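Local coordinates for cytokinesis protein 2 (Saccharomyces cerevisiae, PDB 4WPE) that takes part in yeast cytokinesis, forming a ring that colocalizes with the medial actin ring and mediating the cytoskeletal rearrangements that cell division requires, at residues Ser95-Lys98 with Gln99-Leu103; Leu194-Leu197 with Lys198-Lys202; Trp208-Glu211 with Trp212-Ser216; Lys233-Gln236 with Phe237-Ser240. All coordinates share one frame; numbering follows the deposited sequence.

Contact 1. Residues Ser95-Lys98 with Gln99-Leu103; sequences SHSK and QSEIL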
loop_
_atom_site.group_PDB
_atom_site.type_symbol
_atom_site.label_atom_id
_atom_site.label_comp_id
_atom_site.label_asym_id
_atom_site.label_seq_id
_atom_site.Cartn_x
_atom_site.Cartn_y
_atom_site.Cartn_z
ATOM N N SER A 95 -6.733 -7.197 -4.331
ATOM C CA SER A 95 -6.971 -6.052 -5.202
ATOM C C SER A 95 -5.667 -5.356 -5.573
ATOM O O SER A 95 -5.478 -4.933 -6.715
ATOM C CB SER A 95 -7.922 -5.062 -4.533
ATOM O OG SER A 95 -8.156 -3.946 -5.372
ATOM N N HIS A 96 -4.769 -5.232 -4.600
ATOM C CA HIS A 96 -3.456 -4.654 -4.857
ATOM C C HIS A 96 -2.612 -5.608 -5.691
ATOM O O HIS A 96 -1.813 -5.178 -6.522
ATOM C CB HIS A 96 -2.739 -4.321 -3.549
ATOM C CG HIS A 96 -3.254 -3.087 -2.872
ATOM N ND1 HIS A 96 -2.517 -1.931 -2.779
ATOM C CD2 HIS A 96 -4.433 -2.838 -2.252
ATOM C CE1 HIS A 96 -3.219 -1.014 -2.128
ATOM N NE2 HIS A 96 -4.382 -1.540 -1.801
ATOM N N SER A 97 -2.795 -6.905 -5.464
ATOM C CA SER A 97 -2.060 -7.916 -6.215
ATOM C C SER A 97 -2.465 -7.894 -7.679
ATOM O O SER A 97 -1.617 -7.971 -8.567
ATOM C CB SER A 97 -2.292 -9.307 -5.628
ATOM O OG SER A 97 -1.559 -10.277 -6.353
ATOM N N LYS A 98 -3.766 -7.784 -7.925
ATOM C CA LYS A 98 -4.279 -7.701 -9.286
ATOM C C LYS A 98 -3.820 -6.403 -9.945
ATOM O O LYS A 98 -3.478 -6.381 -11.127
ATOM C CB LYS A 98 -5.806 -7.799 -9.292
ATOM C CG LYS A 98 -6.445 -7.459 -10.624
ATOM C CD LYS A 98 -7.954 -7.311 -10.499
ATOM C CE LYS A 98 -8.563 -6.830 -11.810
ATOM N NZ LYS A 98 -10.051 -6.781 -11.746
ATOM N N GLN A 99 -3.802 -5.325 -9.166
ATOM C CA GLN A 99 -3.326 -4.033 -9.645
ATOM C C GLN A 99 -1.853 -4.108 -10.028
ATOM O O GLN A 99 -1.428 -3.524 -11.027
ATOM C CB GLN A 99 -3.538 -2.956 -8.580
ATOM C CG GLN A 99 -3.436 -1.529 -9.097
ATOM C CD GLN A 99 -3.179 -0.528 -7.985
ATOM O OE1 GLN A 99 -2.043 -0.349 -7.542
ATOM N NE2 GLN A 99 -4.239 0.118 -7.514
ATOM N N SER A 100 -1.081 -4.838 -9.228
ATOM C CA SER A 100 0.345 -5.020 -9.476
ATOM C C SER A 100 0.603 -5.690 -10.818
ATOM O O SER A 100 1.462 -5.257 -11.584
ATOM C CB SER A 100 0.981 -5.844 -8.356
ATOM O OG SER A 100 2.334 -6.145 -8.650
ATOM N N GLU A 101 -0.148 -6.750 -11.100
ATOM C CA GLU A 101 0.034 -7.503 -12.335
ATOM C C GLU A 101 -0.343 -6.676 -13.566
ATOM O O GLU A 101 0.331 -6.746 -14.591
ATOM C CB GLU A 101 -0.777 -8.802 -12.289
ATOM C CG GLU A 101 -0.487 -9.650 -11.055
ATOM C CD GLU A 101 -1.359 -10.891 -10.963
ATOM O OE1 GLU A 101 -2.403 -10.941 -11.650
ATOM O OE2 GLU A 101 -1.007 -11.811 -10.193
ATOM N N ILE A 102 -1.412 -5.891 -13.468
ATOM C CA ILE A 102 -1.802 -5.008 -14.565
ATOM C C ILE A 102 -0.683 -4.013 -14.856
ATOM O O ILE A 102 -0.388 -3.701 -16.011
ATOM C CB ILE A 102 -3.096 -4.231 -14.251
ATOM C CG1 ILE A 102 -4.284 -5.184 -14.143
ATOM C CG2 ILE A 102 -3.373 -3.184 -15.324
ATOM C CD1 ILE A 102 -5.570 -4.497 -13.735
ATOM N N LEU A 103 -0.052 -3.528 -13.795
ATOM C CA LEU A 103 1.008 -2.543 -13.933
ATOM C C LEU A 103 2.228 -3.125 -14.642
ATOM O O LEU A 103 2.789 -2.493 -15.529
ATOM C CB LEU A 103 1.402 -1.979 -12.564
ATOM C CG LEU A 103 0.413 -0.976 -11.959
ATOM C CD1 LEU A 103 0.647 -0.801 -10.467
ATOM C CD2 LEU A 103 0.490 0.365 -12.667
#
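Glu101 carries CG beside its own backbone N (chi1 -54°), which turns the side chain back along the helix toward Ser97. This is i to i+4 packing within the long helix 76-162 of the F-BAR domain. CG of Glu101 lies 3.2 Å from O of Ser97, the oxygen that accepts the backbone hydrogen bond of Glu101 N. The carboxylate goes on past it, and OE2 stays 4.2 Å from OG of Ser97.

Ile102 repeats the pattern one residue later. Its CG1 also sits beside the backbone N (chi1 -66°) and rests 3.3 Å from O of Lys98. Lys98 is extended along its whole length, and its CE passes CD1 of Ile102 at 4.3 Å. This is a loose apolar contact; Lys98 is exposed, while Ile102 also packs against helix 170-259.

Ser95, His96 and Gln99 turn to other helices. His96 bonds to Glu51 through ND1 and to Glu248 through NE2, while Gln99 OE1 takes a bond from Arg47. Ser100 OG bonds to Ser48 O. The segment thus joins helices 37-71 and 170-259. The backbone completes the contact: Ser100 N gives its hydrogen to His96 O at 2.8 Å, and Ile102 N to Lys98 O at 3.2 Å.

Contact 2. Residues Leu194-Leu197 with Lys198-Lys202; sequences LDVL and KQEYK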
loop_
_atom_site.group_PDB
_atom_site.type_symbol
_atom_site.label_atom_id
_atom_site.label_comp_id
_atom_site.label_asym_id
_atom_site.label_seq_id
_atom_site.Cartn_x
_atom_site.Cartn_y
_atom_site.Cartn_z
ATOM N N LEU A 194 30.441 22.812 -64.749
ATOM C CA LEU A 194 29.877 23.634 -63.685
ATOM C C LEU A 194 28.383 23.859 -63.876
ATOM O O LEU A 194 27.621 23.877 -62.910
ATOM C CB LEU A 194 30.591 24.982 -63.607
ATOM C CG LEU A 194 30.019 25.962 -62.583
ATOM C CD1 LEU A 194 30.277 25.468 -61.169
ATOM C CD2 LEU A 194 30.595 27.353 -62.784
ATOM N N ASP A 195 27.965 24.031 -65.125
ATOM C CA ASP A 195 26.555 24.248 -65.423
ATOM C C ASP A 195 25.724 23.028 -65.045
ATOM O O ASP A 195 24.638 23.163 -64.484
ATOM C CB ASP A 195 26.355 24.579 -66.902
ATOM C CG ASP A 195 26.793 25.992 -67.252
ATOM O OD1 ASP A 195 26.778 26.868 -66.361
ATOM O OD2 ASP A 195 27.152 26.224 -68.425
ATOM N N VAL A 196 26.241 21.840 -65.351
ATOM C CA VAL A 196 25.520 20.609 -65.057
ATOM C C VAL A 196 25.471 20.355 -63.549
ATOM O O VAL A 196 24.425 19.989 -63.006
ATOM C CB VAL A 196 26.141 19.387 -65.788
ATOM C CG1 VAL A 196 27.640 19.311 -65.570
ATOM C CG2 VAL A 196 25.468 18.096 -65.337
ATOM N N LEU A 197 26.592 20.580 -62.871
ATOM C CA LEU A 197 26.658 20.380 -61.431
ATOM C C LEU A 197 25.806 21.418 -60.711
ATOM O O LEU A 197 25.311 21.169 -59.611
ATOM C CB LEU A 197 28.106 20.438 -60.943
ATOM C CG LEU A 197 28.347 19.978 -59.503
ATOM C CD1 LEU A 197 27.448 18.798 -59.132
ATOM C CD2 LEU A 197 29.809 19.617 -59.308
ATOM N N LYS A 198 25.632 22.581 -61.333
ATOM C CA LYS A 198 24.716 23.577 -60.799
ATOM C C LYS A 198 23.302 23.023 -60.841
ATOM O O LYS A 198 22.576 23.099 -59.855
ATOM C CB LYS A 198 24.790 24.889 -61.575
ATOM C CG LYS A 198 25.786 25.901 -61.016
ATOM C CD LYS A 198 25.658 27.235 -61.740
ATOM C CE LYS A 198 26.566 28.296 -61.140
ATOM N NZ LYS A 198 26.352 29.623 -61.786
ATOM N N GLN A 199 22.919 22.438 -61.971
ATOM C CA GLN A 199 21.555 21.941 -62.117
ATOM C C GLN A 199 21.301 20.710 -61.244
ATOM O O GLN A 199 20.184 20.494 -60.777
ATOM C CB GLN A 199 21.249 21.646 -63.589
ATOM C CG GLN A 199 19.983 22.341 -64.086
ATOM C CD GLN A 199 20.169 23.836 -64.282
ATOM O OE1 GLN A 199 21.207 24.282 -64.766
ATOM N NE2 GLN A 199 19.165 24.618 -63.894
ATOM N N GLU A 200 22.342 19.915 -61.009
ATOM C CA GLU A 200 22.238 18.778 -60.096
ATOM C C GLU A 200 21.929 19.252 -58.682
ATOM O O GLU A 200 21.195 18.603 -57.938
ATOM C CB GLU A 200 23.529 17.957 -60.094
ATOM C CG GLU A 200 23.669 17.017 -61.271
ATOM C CD GLU A 200 24.887 16.126 -61.152
ATOM O OE1 GLU A 200 25.529 16.133 -60.078
ATOM O OE2 GLU A 200 25.209 15.423 -62.133
ATOM N N TYR A 201 22.501 20.396 -58.329
ATOM C CA TYR A 201 22.327 20.990 -57.012
ATOM C C TYR A 201 20.920 21.552 -56.823
ATOM O O TYR A 201 20.297 21.337 -55.784
ATOM C CB TYR A 201 23.378 22.080 -56.801
ATOM C CG TYR A 201 23.219 22.872 -55.530
ATOM C CD1 TYR A 201 23.359 22.266 -54.289
ATOM C CD2 TYR A 201 22.953 24.233 -55.572
ATOM C CE1 TYR A 201 23.221 22.990 -53.127
ATOM C CE2 TYR A 201 22.817 24.966 -54.416
ATOM C CZ TYR A 201 22.953 24.341 -53.196
ATOM O OH TYR A 201 22.815 25.076 -52.042
ATOM N N LYS A 202 20.418 22.264 -57.828
ATOM C CA LYS A 202 19.058 22.797 -57.780
ATOM C C LYS A 202 18.027 21.672 -57.774
ATOM O O LYS A 202 16.957 21.809 -57.186
ATOM C CB LYS A 202 18.807 23.748 -58.957
ATOM C CG LYS A 202 20.027 24.575 -59.324
ATOM C CD LYS A 202 19.700 25.803 -60.160
ATOM C CE LYS A 202 20.890 26.761 -60.183
ATOM N NZ LYS A 202 20.935 27.606 -61.408
#
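The carboxylate of Glu200 is a flat group that meets the preceding turn, and each of its oxygens has an aliphatic neighbour there. OE1 lies 3.4 Å from CD1 of Leu197. OE2 lies 4.2 Å from CG2 of Val196. Glu200 and Val196 run side by side in the same direction, whereas Leu197 comes in at a slant. The Tyr201 ring leads away, and its CB alone touches the turn, 3.5 Å from O of Leu197.

The torsions explain the Leu197 approach. With CG opposite the backbone N (chi1 -169°), its branch carries CD1 forward to Glu200. Lys198 is extended beyond CG and lies back over the previous turn. Its CG is 3.3 Å from O of Leu194, and its CE reaches 4.4 Å from CG of Leu194. The ammonium has an opposite charge nearby but not in contact, as NZ is 5.4 Å from OD1 of Asp195. Ordinary helical bonds, such as Glu200 N to Val196 O at 2.9 Å, hold the backbone.

This is a mostly exposed stretch of helix 170-259, in a predicted coiled coil. Leu194, Leu197 and Tyr201 face helix 76-162, packing on Leu150, Cys143 and the side chains of Lys139 and Lys140.

Contact 3. Residues Trp208-Glu211 with Trp212-Ser216; sequences WIHE and WAQLS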
loop_
_atom_site.group_PDB
_atom_site.type_symbol
_atom_site.label_atom_id
_atom_site.label_comp_id
_atom_site.label_asym_id
_atom_site.label_seq_id
_atom_site.Cartn_x
_atom_site.Cartn_y
_atom_site.Cartn_z
ATOM N N TRP A 208 14.895 17.775 -51.696
ATOM C CA TRP A 208 14.870 17.926 -50.244
ATOM C C TRP A 208 13.555 18.533 -49.782
ATOM O O TRP A 208 12.959 18.077 -48.807
ATOM C CB TRP A 208 16.032 18.790 -49.764
ATOM C CG TRP A 208 15.833 19.306 -48.372
ATOM C CD1 TRP A 208 15.481 20.573 -48.013
ATOM C CD2 TRP A 208 15.964 18.566 -47.154
ATOM N NE1 TRP A 208 15.390 20.671 -46.648
ATOM C CE2 TRP A 208 15.680 19.450 -46.095
ATOM C CE3 TRP A 208 16.294 17.240 -46.854
ATOM C CZ2 TRP A 208 15.716 19.056 -44.761
ATOM C CZ3 TRP A 208 16.329 16.849 -45.527
ATOM C CH2 TRP A 208 16.042 17.754 -44.497
ATOM N N ILE A 209 13.115 19.567 -50.489
ATOM C CA ILE A 209 11.841 20.211 -50.203
ATOM C C ILE A 209 10.705 19.205 -50.337
ATOM O O ILE A 209 9.819 19.133 -49.485
ATOM C CB ILE A 209 11.603 21.410 -51.141
ATOM C CG1 ILE A 209 12.534 22.563 -50.755
ATOM C CG2 ILE A 209 10.156 21.861 -51.086
ATOM C CD1 ILE A 209 12.403 23.784 -51.632
ATOM N N HIS A 210 10.753 18.415 -51.404
ATOM C CA HIS A 210 9.783 17.353 -51.628
ATOM C C HIS A 210 9.814 16.338 -50.485
ATOM O O HIS A 210 8.769 15.937 -49.971
ATOM C CB HIS A 210 10.056 16.666 -52.970
ATOM C CG HIS A 210 9.238 15.433 -53.202
ATOM N ND1 HIS A 210 7.982 15.467 -53.767
ATOM C CD2 HIS A 210 9.506 14.128 -52.956
ATOM C CE1 HIS A 210 7.507 14.237 -53.852
ATOM N NE2 HIS A 210 8.411 13.406 -53.367
ATOM N N GLU A 211 11.016 15.941 -50.077
ATOM C CA GLU A 211 11.171 14.939 -49.027
ATOM C C GLU A 211 10.835 15.478 -47.644
ATOM O O GLU A 211 10.101 14.839 -46.891
ATOM C CB GLU A 211 12.596 14.380 -49.025
ATOM C CG GLU A 211 12.900 13.415 -50.165
ATOM C CD GLU A 211 12.132 12.106 -50.061
ATOM O OE1 GLU A 211 12.739 11.090 -49.657
ATOM O OE2 GLU A 211 10.927 12.086 -50.396
ATOM N N TRP A 212 11.370 16.649 -47.305
ATOM C CA TRP A 212 11.165 17.215 -45.970
ATOM C C TRP A 212 9.695 17.515 -45.692
ATOM O O TRP A 212 9.261 17.522 -44.541
ATOM C CB TRP A 212 11.993 18.487 -45.781
ATOM C CG TRP A 212 11.786 19.113 -44.436
ATOM C CD1 TRP A 212 11.211 20.322 -44.172
ATOM C CD2 TRP A 212 12.121 18.544 -43.166
ATOM N NE1 TRP A 212 11.183 20.548 -42.817
ATOM C CE2 TRP A 212 11.737 19.470 -42.177
ATOM C CE3 TRP A 212 12.719 17.343 -42.769
ATOM C CZ2 TRP A 212 11.929 19.235 -40.818
ATOM C CZ3 TRP A 212 12.908 17.109 -41.418
ATOM C CH2 TRP A 212 12.514 18.051 -40.460
ATOM N N ALA A 213 8.930 17.762 -46.750
ATOM C CA ALA A 213 7.497 17.977 -46.618
ATOM C C ALA A 213 6.826 16.708 -46.108
ATOM O O ALA A 213 5.782 16.760 -45.456
ATOM C CB ALA A 213 6.896 18.401 -47.953
ATOM N N GLN A 214 7.444 15.570 -46.408
ATOM C CA GLN A 214 6.915 14.269 -46.028
ATOM C C GLN A 214 7.497 13.774 -44.711
ATOM O O GLN A 214 6.783 13.217 -43.879
ATOM C CB GLN A 214 7.192 13.239 -47.125
ATOM C CG GLN A 214 6.375 13.432 -48.390
ATOM C CD GLN A 214 6.600 12.321 -49.395
ATOM O OE1 GLN A 214 7.692 11.755 -49.479
ATOM N NE2 GLN A 214 5.565 11.997 -50.163
ATOM N N LEU A 215 8.797 13.972 -44.526
ATOM C CA LEU A 215 9.483 13.414 -43.367
ATOM C C LEU A 215 9.182 14.196 -42.090
ATOM O O LEU A 215 9.255 13.650 -40.989
ATOM C CB LEU A 215 10.993 13.351 -43.618
ATOM C CG LEU A 215 11.487 12.094 -44.349
ATOM C CD1 LEU A 215 10.835 11.918 -45.715
ATOM C CD2 LEU A 215 12.999 12.100 -44.484
ATOM N N SER A 216 8.832 15.470 -42.235
ATOM C CA SER A 216 8.402 16.261 -41.090
ATOM C C SER A 216 7.033 15.788 -40.632
ATOM O O SER A 216 6.689 15.898 -39.457
ATOM C CB SER A 216 8.360 17.748 -41.434
ATOM O OG SER A 216 7.483 17.979 -42.519
#
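Trp212 N donates to Trp208 O at 2.6 Å in a nearly straight bond (169°). One turn on, Glu211 O accepts from two donors, Leu215 N and Gln214 N. Trp212 O is gripped twice, by Ser216 N and Ser216 OG, whose 2.7 Å bond to Trp212 O lies in the carbonyl plane.

Outside this backbone the two indoles lie side by side on helix 170-259 of the F-BAR domain. Both have CG anti to the backbone N (chi1 163° in Trp208) and similar second torsions, and one turn apart they point the same way. Their planes are nearly parallel, at 12°, but slid apart with little overlap. CB of Trp212 makes a CH-pi contact over the Trp208 six-membered ring, 4.0 Å from its centroid. Trp208 CZ2 lies over one face of Trp212, near the rim, and Ser216 CB over the opposite face.

Lys136 adds a cation-pi contact to Trp208, and Trp16 meets Trp212 edge-to-face. Replacing Trp208 by an alanine is likely to open a gap beside Trp212 and leave Lys136 without its aromatic partner. With the rings slid apart, cohesion between these buried indoles probably rests on CH-pi contact more than on stacking.

Contact 4. Residues Lys233-Gln236 with Phe237-Ser240; sequences KLQQ and FATS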
loop_
_atom_site.group_PDB
_atom_site.type_symbol
_atom_site.label_atom_id
_atom_site.label_comp_id
_atom_site.label_asym_id
_atom_site.label_seq_id
_atom_site.Cartn_x
_atom_site.Cartn_y
_atom_site.Cartn_z
ATOM N N LYS A 233 -2.081 5.408 -21.639
ATOM C CA LYS A 233 -1.463 4.532 -20.650
ATOM C C LYS A 233 -1.572 5.106 -19.239
ATOM O O LYS A 233 -1.582 4.363 -18.260
ATOM C CB LYS A 233 0.004 4.278 -20.999
ATOM C CG LYS A 233 0.204 3.215 -22.059
ATOM C CD LYS A 233 -0.784 2.075 -21.881
ATOM C CE LYS A 233 -0.634 1.043 -22.981
ATOM N NZ LYS A 233 -1.660 -0.030 -22.875
ATOM N N LEU A 234 -1.660 6.426 -19.137
ATOM C CA LEU A 234 -1.758 7.070 -17.834
ATOM C C LEU A 234 -3.182 7.037 -17.281
ATOM O O LEU A 234 -3.375 7.127 -16.067
ATOM C CB LEU A 234 -1.251 8.511 -17.909
ATOM C CG LEU A 234 0.276 8.641 -17.877
ATOM C CD1 LEU A 234 0.717 10.093 -18.004
ATOM C CD2 LEU A 234 0.832 8.021 -16.604
ATOM N N GLN A 235 -4.179 6.911 -18.153
ATOM C CA GLN A 235 -5.544 6.745 -17.661
ATOM C C GLN A 235 -5.702 5.298 -17.217
ATOM O O GLN A 235 -6.213 5.029 -16.133
ATOM C CB GLN A 235 -6.587 7.116 -18.724
ATOM C CG GLN A 235 -7.761 8.001 -18.231
ATOM C CD GLN A 235 -8.695 7.353 -17.198
ATOM O OE1 GLN A 235 -8.396 6.317 -16.620
ATOM N NE2 GLN A 235 -9.843 7.984 -16.972
ATOM N N GLN A 236 -5.235 4.371 -18.049
ATOM C CA GLN A 236 -5.236 2.953 -17.692
ATOM C C GLN A 236 -4.585 2.749 -16.329
ATOM O O GLN A 236 -4.995 1.891 -15.549
ATOM C CB GLN A 236 -4.511 2.127 -18.749
ATOM C CG GLN A 236 -5.276 1.997 -20.043
ATOM C CD GLN A 236 -4.438 1.380 -21.138
ATOM O OE1 GLN A 236 -3.659 0.458 -20.894
ATOM N NE2 GLN A 236 -4.593 1.884 -22.354
ATOM N N PHE A 237 -3.572 3.562 -16.058
ATOM C CA PHE A 237 -2.957 3.652 -14.742
ATOM C C PHE A 237 -3.938 4.220 -13.717
ATOM O O PHE A 237 -4.181 3.612 -12.673
ATOM C CB PHE A 237 -1.696 4.515 -14.826
ATOM C CG PHE A 237 -1.130 4.911 -13.495
ATOM C CD1 PHE A 237 -0.426 4.003 -12.727
ATOM C CD2 PHE A 237 -1.272 6.211 -13.031
ATOM C CE1 PHE A 237 0.106 4.376 -11.503
ATOM C CE2 PHE A 237 -0.742 6.593 -11.814
ATOM C CZ PHE A 237 -0.052 5.673 -11.048
ATOM N N ALA A 238 -4.513 5.378 -14.031
ATOM C CA ALA A 238 -5.419 6.075 -13.119
ATOM C C ALA A 238 -6.758 5.360 -12.945
ATOM O O ALA A 238 -7.494 5.647 -12.004
ATOM C CB ALA A 238 -5.655 7.502 -13.601
ATOM N N THR A 239 -7.077 4.442 -13.851
ATOM C CA THR A 239 -8.324 3.692 -13.759
ATOM C C THR A 239 -8.124 2.431 -12.922
ATOM O O THR A 239 -8.942 2.114 -12.057
ATOM C CB THR A 239 -8.865 3.321 -15.157
ATOM O OG1 THR A 239 -9.408 4.491 -15.782
ATOM C CG2 THR A 239 -9.956 2.270 -15.055
ATOM N N SER A 240 -7.025 1.726 -13.175
ATOM C CA SER A 240 -6.684 0.526 -12.417
ATOM C C SER A 240 -6.512 0.848 -10.938
ATOM O O SER A 240 -6.973 0.105 -10.074
ATOM C CB SER A 240 -5.408 -0.113 -12.963
ATOM O OG SER A 240 -5.664 -0.805 -14.173
#
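Residues Lys233-Ser240 form an unbroken alpha-helical stretch, with Ala238 N bonded to Leu234 O at 2.9 Å and like bonds from Phe237 N to Lys233 O and from Ser240 N to Gln236 O. Phe237 has CG opposite its backbone N (chi1 168°), which sends the ring off the helix. The edge of the ring still borders the previous turn, where CD2 lies 3.8 Å from O of Leu234. That oxygen also meets CB of Ala238, at 3.4 Å.

Gln235 is bent at its second torsion and its amide comes up to the exposed Thr239. The model places these two side chains too close together, so their exact pairing is doubtful. Lys233 and Gln236 are linked more clearly. NZ of Lys233 donates to OE1 of Gln236 at 2.9 Å, and NZ also makes a weak bond to Gln106 O.

This part of helix 170-259 belongs to the helical bundle of the F-BAR domain and lies at its dimer interface. Phe237 packs on Leu103 of helix 76-162 and on Arg47 of helix 37-71, where Phe44 meets Leu234. From the second subunit, Leu255 touches Phe237 and Ala238, Leu259 touches Leu234, and Thr256 meets Gln235.

All four contacts are local turns on two consecutive long helices of the F-BAR domain. Contact 1 is on helix 76-162. Contacts 2, 3 and 4 follow in that order on helix 170-259. Because the two helices pack together, contacts 1 and 4 are neighbours, with centres 12 Å apart: Ile102 CG2 meets Ser240 OG at 3.5 Å. Contact 2 is far off, its centre about 65 Å from that of contact 1, on the opposite side of the chain's centre. Contact 3 lies between contacts 2 and 4. The series thus samples an elongated bundle, from a more exposed arm to the dimer interface.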